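Local atomic coordinates of CARDB domain-containing protein (Pyrococcus furiosus, PDB entry 3IDU), a protein that is of unknown function, but contains a CARDB domain, the part described here, which binds a pair of manganese ions. Residues 35-40 with 78-83; 54-59 with 90-95. One frame throughout, in Å; residues are numbered along the deposited sequence.

Contact 1: 35-40 with 78-83; sequences AEYEVH and LTFNWT
The Phe80 ring lies under the CB of Tyr37, which sits over one face of it, 3.7 Å from the ring centroid and 30° off the ring normal. Strands 35-43 and 75-82 pair antiparallel here, in the three-stranded sheet of the CARDB beta-sandwich, an E-set fold. Ala35, Tyr37, Val39, Leu78, Phe80 and Trp82 line the inner face. CG of Phe80 takes the crowded position between its backbone N and carbonyl carbon (chi1 69°), which swings the ring across to strand 35-43. Its CZ comes within 3.3 Å of Tyr37 CB, a tight fit. The two aromatic planes are nearly parallel, 11° apart, but so offset that they barely overlap. Val39 meets the same phenyl ring at its edge, with CG2 3.6 Å from Phe80 CE1. An alanine at Phe80 would remove this ring and would probably leave Tyr37 CB and Val39 CG2 poorly packed, loosening the contact with Val56 and Trp66 of the facing sheet. Tyr37 CE1 in turn reaches the indole edge of Trp82 at CE3, and the Tyr37 hydroxyl is hydrogen-bonded to the carbonyl of Pro26. On the outer face Glu36 runs alongside Asn81, and the Asn81 OD1 rests 3.3 Å from Glu36 CG. The backbone ladder is uneven. The Phe80 N to Tyr37 O bond, in the middle of the ladder, is weak. In the next hydrogen-bonded pair, Val39 N to Leu78 O is short, 2.6 Å, and nearly straight.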
# COMPACT_ATOMS: atom_id res chain seq x y z
N ALA A 35 8.74 -13.58 6.63
CA ALA A 35 7.88 -12.55 7.20
C ALA A 35 6.74 -12.26 6.22
O ALA A 35 6.96 -12.14 5.02
CB ALA A 35 8.67 -11.28 7.48
N GLU A 36 5.52 -12.15 6.75
CA GLU A 36 4.36 -11.89 5.91
C GLU A 36 3.80 -10.48 6.14
O GLU A 36 3.51 -10.10 7.28
CB GLU A 36 3.27 -12.93 6.19
CG GLU A 36 3.73 -14.37 5.94
CD GLU A 36 2.66 -15.40 6.27
OE1 GLU A 36 2.94 -16.61 6.11
OE2 GLU A 36 1.55 -15.01 6.68
N TYR A 37 3.67 -9.72 5.06
CA TYR A 37 3.14 -8.36 5.15
C TYR A 37 1.87 -8.22 4.34
O TYR A 37 1.59 -9.03 3.46
CB TYR A 37 4.16 -7.34 4.65
CG TYR A 37 5.37 -7.19 5.54
CD1 TYR A 37 6.44 -8.08 5.46
CD2 TYR A 37 5.42 -6.17 6.49
CE1 TYR A 37 7.54 -7.95 6.32
CE2 TYR A 37 6.52 -6.04 7.35
CZ TYR A 37 7.57 -6.93 7.25
OH TYR A 37 8.64 -6.81 8.11
N GLU A 38 1.09 -7.20 4.65
CA GLU A 38 -0.15 -6.96 3.92
C GLU A 38 -0.21 -5.52 3.45
O GLU A 38 0.11 -4.59 4.19
CB GLU A 38 -1.37 -7.25 4.80
CG GLU A 38 -1.38 -8.63 5.43
CD GLU A 38 -2.69 -8.93 6.14
OE1 GLU A 38 -3.14 -8.07 6.93
OE2 GLU A 38 -3.25 -10.02 5.93
N VAL A 39 -0.62 -5.34 2.20
CA VAL A 39 -0.78 -4.02 1.64
C VAL A 39 -2.28 -3.81 1.51
O VAL A 39 -2.95 -4.53 0.78
CB VAL A 39 -0.11 -3.91 0.25
CG1 VAL A 39 -0.35 -2.51 -0.32
CG2 VAL A 39 1.39 -4.18 0.37
N HIS A 40 -2.81 -2.85 2.27
CA HIS A 40 -4.23 -2.54 2.24
C HIS A 40 -4.47 -1.39 1.27
O HIS A 40 -4.08 -0.25 1.54
CB HIS A 40 -4.72 -2.16 3.64
CG HIS A 40 -4.70 -3.29 4.62
ND1 HIS A 40 -5.83 -3.74 5.27
CD2 HIS A 40 -3.69 -4.10 5.03
CE1 HIS A 40 -5.51 -4.77 6.03
NE2 HIS A 40 -4.22 -5.01 5.91
N LEU A 78 -3.54 -7.02 -0.26
CA LEU A 78 -2.53 -7.66 -1.09
C LEU A 78 -1.47 -8.19 -0.14
O LEU A 78 -1.15 -7.54 0.85
CB LEU A 78 -1.91 -6.63 -2.04
CG LEU A 78 -2.89 -5.81 -2.88
CD1 LEU A 78 -2.10 -4.89 -3.79
CD2 LEU A 78 -3.79 -6.73 -3.69
N THR A 79 -0.92 -9.35 -0.44
CA THR A 79 0.09 -9.91 0.44
C THR A 79 1.39 -10.18 -0.27
O THR A 79 1.44 -10.32 -1.50
CB THR A 79 -0.40 -11.23 1.07
OG1 THR A 79 -0.64 -12.18 0.03
CG2 THR A 79 -1.68 -11.00 1.86
N PHE A 80 2.46 -10.24 0.50
CA PHE A 80 3.78 -10.54 -0.03
C PHE A 80 4.66 -11.01 1.11
O PHE A 80 4.59 -10.49 2.22
CB PHE A 80 4.41 -9.32 -0.73
CG PHE A 80 4.80 -8.20 0.20
CD1 PHE A 80 3.89 -7.20 0.54
CD2 PHE A 80 6.09 -8.15 0.74
CE1 PHE A 80 4.26 -6.15 1.39
CE2 PHE A 80 6.47 -7.11 1.59
CZ PHE A 80 5.55 -6.11 1.91
N ASN A 81 5.47 -12.03 0.84
CA ASN A 81 6.37 -12.56 1.85
C ASN A 81 7.75 -11.98 1.63
O ASN A 81 8.13 -11.66 0.50
CB ASN A 81 6.44 -14.09 1.78
CG ASN A 81 5.07 -14.74 1.91
OD1 ASN A 81 4.22 -14.28 2.67
ND2 ASN A 81 4.87 -15.83 1.18
N TRP A 82 8.51 -11.84 2.71
CA TRP A 82 9.86 -11.31 2.63
C TRP A 82 10.78 -12.00 3.63
O TRP A 82 10.54 -11.97 4.84
CB TRP A 82 9.85 -9.80 2.89
CG TRP A 82 11.22 -9.19 2.86
CD1 TRP A 82 12.22 -9.44 1.96
CD2 TRP A 82 11.72 -8.18 3.75
NE1 TRP A 82 13.31 -8.65 2.23
CE2 TRP A 82 13.03 -7.86 3.32
CE3 TRP A 82 11.19 -7.51 4.86
CZ2 TRP A 82 13.82 -6.91 3.97
CZ3 TRP A 82 11.97 -6.56 5.50
CH2 TRP A 82 13.28 -6.27 5.05
N THR A 83 11.83 -12.61 3.11
CA THR A 83 12.81 -13.30 3.94
C THR A 83 14.13 -12.55 3.84
O THR A 83 14.92 -12.79 2.92
CB THR A 83 13.02 -14.75 3.46
OG1 THR A 83 11.75 -15.41 3.34
CG2 THR A 83 13.89 -15.51 4.45

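Contact 2: 54-59 with 90-95; sequences VRVYIN and YRINAT
Strands 49-58 and 88-96 are neighbours in the five-stranded sheet, and contact 2 is their antiparallel pairing, which runs from near the manganese sites to the turn after Ile58. Arg55 and Thr95 form a hydrogen-bonded pair, joined in both directions; the Thr95 N to Arg55 O bond is 2.8 Å. Their side chains share a water. It donates to Thr95 OG1 at 2.9 Å and accepts a weak bond from Arg55 NH1, lying in the plane of the guanidinium. The extended Arg55 chain also forms a salt bridge with Glu99. Glu98 takes hydrogen bonds from both Tyr57 OH and Thr95 OG1. Thr95 CG2 meets the edge of the Tyr57 ring at CE2, 3.9 Å away. This polar face belongs to the outside of the CARDB beta-sandwich, and the side chain of Thr95 is about 10 Å from a bound manganese ion. The other face looks inward. There Val56 and Ile92 lie side by side, with Val56 CG1 4.1 Å from Ile92 CG2, and Ala94 CB borders Val56. Asn59 closes the ladder where strand 49-58 ends. Its backbone has turned to positive phi (53°), and its side chain replaces a main-chain carbonyl: Arg91 N donates to Asn59 OD1 at 2.9 Å, from above the amide plane. Asn59 N completes the pair by donating to Arg91 O. The amide group is tilted 20° from the plane of the Tyr90 ring, and Asn59 ND2 comes within 3.3 Å of Tyr90 CD1.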
# COMPACT_ATOMS: atom_id res chain seq x y z
N VAL A 54 -0.13 -1.02 -8.12
CA VAL A 54 0.31 -0.93 -6.73
C VAL A 54 1.74 -1.48 -6.75
O VAL A 54 2.02 -2.48 -7.42
CB VAL A 54 -0.57 -1.79 -5.80
CG1 VAL A 54 -0.04 -1.74 -4.37
CG2 VAL A 54 -2.01 -1.29 -5.84
N ARG A 55 2.63 -0.81 -6.04
CA ARG A 55 4.02 -1.22 -5.99
C ARG A 55 4.56 -1.19 -4.57
O ARG A 55 4.17 -0.33 -3.77
CB ARG A 55 4.88 -0.30 -6.88
CG ARG A 55 4.45 -0.22 -8.35
CD ARG A 55 5.36 0.73 -9.14
NE ARG A 55 5.05 0.82 -10.57
CZ ARG A 55 4.05 1.55 -11.08
NH1 ARG A 55 3.25 2.25 -10.29
NH2 ARG A 55 3.87 1.59 -12.39
N VAL A 56 5.42 -2.14 -4.26
CA VAL A 56 6.06 -2.21 -2.96
C VAL A 56 7.56 -2.10 -3.19
O VAL A 56 8.12 -2.76 -4.07
CB VAL A 56 5.73 -3.53 -2.21
CG1 VAL A 56 6.73 -3.76 -1.07
CG2 VAL A 56 4.33 -3.45 -1.63
N TYR A 57 8.20 -1.24 -2.41
CA TYR A 57 9.63 -0.99 -2.48
C TYR A 57 10.25 -1.29 -1.13
O TYR A 57 9.62 -1.09 -0.09
CB TYR A 57 9.90 0.49 -2.78
CG TYR A 57 9.36 1.01 -4.08
CD1 TYR A 57 10.14 0.99 -5.24
CD2 TYR A 57 8.08 1.55 -4.16
CE1 TYR A 57 9.66 1.50 -6.44
CE2 TYR A 57 7.59 2.06 -5.36
CZ TYR A 57 8.39 2.03 -6.49
OH TYR A 57 7.90 2.54 -7.68
N ILE A 58 11.49 -1.76 -1.15
CA ILE A 58 12.23 -2.04 0.07
C ILE A 58 13.52 -1.24 -0.09
O ILE A 58 14.32 -1.53 -0.98
CB ILE A 58 12.50 -3.54 0.21
CG1 ILE A 58 11.17 -4.28 0.38
CG2 ILE A 58 13.43 -3.80 1.39
CD1 ILE A 58 11.29 -5.78 0.50
N ASN A 59 13.71 -0.25 0.77
CA ASN A 59 14.88 0.64 0.71
C ASN A 59 15.04 1.25 -0.68
O ASN A 59 16.14 1.33 -1.23
CB ASN A 59 16.15 -0.10 1.14
CG ASN A 59 16.38 -0.01 2.65
OD1 ASN A 59 15.59 0.60 3.37
ND2 ASN A 59 17.47 -0.62 3.12
N TYR A 90 15.34 -1.24 7.61
CA TYR A 90 14.80 -1.17 6.26
C TYR A 90 13.51 -0.36 6.20
O TYR A 90 12.70 -0.40 7.13
CB TYR A 90 14.55 -2.58 5.73
CG TYR A 90 15.80 -3.42 5.57
CD1 TYR A 90 16.43 -3.53 4.33
CD2 TYR A 90 16.35 -4.10 6.65
CE1 TYR A 90 17.58 -4.29 4.17
CE2 TYR A 90 17.51 -4.87 6.51
CZ TYR A 90 18.11 -4.96 5.27
OH TYR A 90 19.25 -5.72 5.12
N ARG A 91 13.32 0.37 5.11
CA ARG A 91 12.11 1.17 4.91
C ARG A 91 11.28 0.58 3.78
O ARG A 91 11.74 0.46 2.64
CB ARG A 91 12.49 2.62 4.57
CG ARG A 91 11.29 3.49 4.20
CD ARG A 91 11.70 4.94 3.92
NE ARG A 91 12.26 5.61 5.10
CZ ARG A 91 13.55 5.58 5.45
NH1 ARG A 91 14.43 4.92 4.70
NH2 ARG A 91 13.95 6.21 6.54
N ILE A 92 10.05 0.18 4.10
CA ILE A 92 9.16 -0.39 3.09
C ILE A 92 8.22 0.72 2.63
O ILE A 92 7.63 1.43 3.44
CB ILE A 92 8.29 -1.55 3.66
CG1 ILE A 92 9.17 -2.74 4.05
CG2 ILE A 92 7.30 -2.03 2.60
CD1 ILE A 92 10.19 -2.45 5.12
N ASN A 93 8.09 0.88 1.31
CA ASN A 93 7.20 1.88 0.75
C ASN A 93 6.19 1.16 -0.12
O ASN A 93 6.52 0.17 -0.77
CB ASN A 93 7.95 2.91 -0.11
CG ASN A 93 8.65 3.98 0.71
OD1 ASN A 93 9.87 4.10 0.68
ND2 ASN A 93 7.87 4.76 1.44
N ALA A 94 4.97 1.66 -0.12
CA ALA A 94 3.92 1.09 -0.95
C ALA A 94 3.29 2.28 -1.66
O ALA A 94 3.06 3.32 -1.05
CB ALA A 94 2.89 0.37 -0.10
N THR A 95 3.03 2.13 -2.95
CA THR A 95 2.43 3.22 -3.71
C THR A 95 1.29 2.71 -4.58
O THR A 95 1.29 1.56 -5.01
CB THR A 95 3.44 3.91 -4.65
OG1 THR A 95 3.77 3.02 -5.73
CG2 THR A 95 4.72 4.26 -3.89
O HOH W 1 2.02 2.68 -7.99

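In the fold
Contact 1 and contact 2 are antiparallel strand pairs in opposite sheets of one beta-sandwich, with centres 11 Å apart. Their inner faces meet in the core. Val39 CG2 touches Val56 CG2 at 3.6 Å, Leu78 packs on Val54, and Trp82 joins Ile58 and Tyr90, the latter edge-to-face. The segments alternate along the chain: strand 35-43 is followed by 49-58, and 75-82 by 88-96, so the chain crosses between the sheets each time. Contact 1 puts large aromatic rings into the core; contact 2 gives it mainly aliphatic side chains. Both have polar outer faces. In contact 2 this face is linked to Glu98 and Glu99, and Thr95 brings this contact closer to manganese than Val39 brings contact 1.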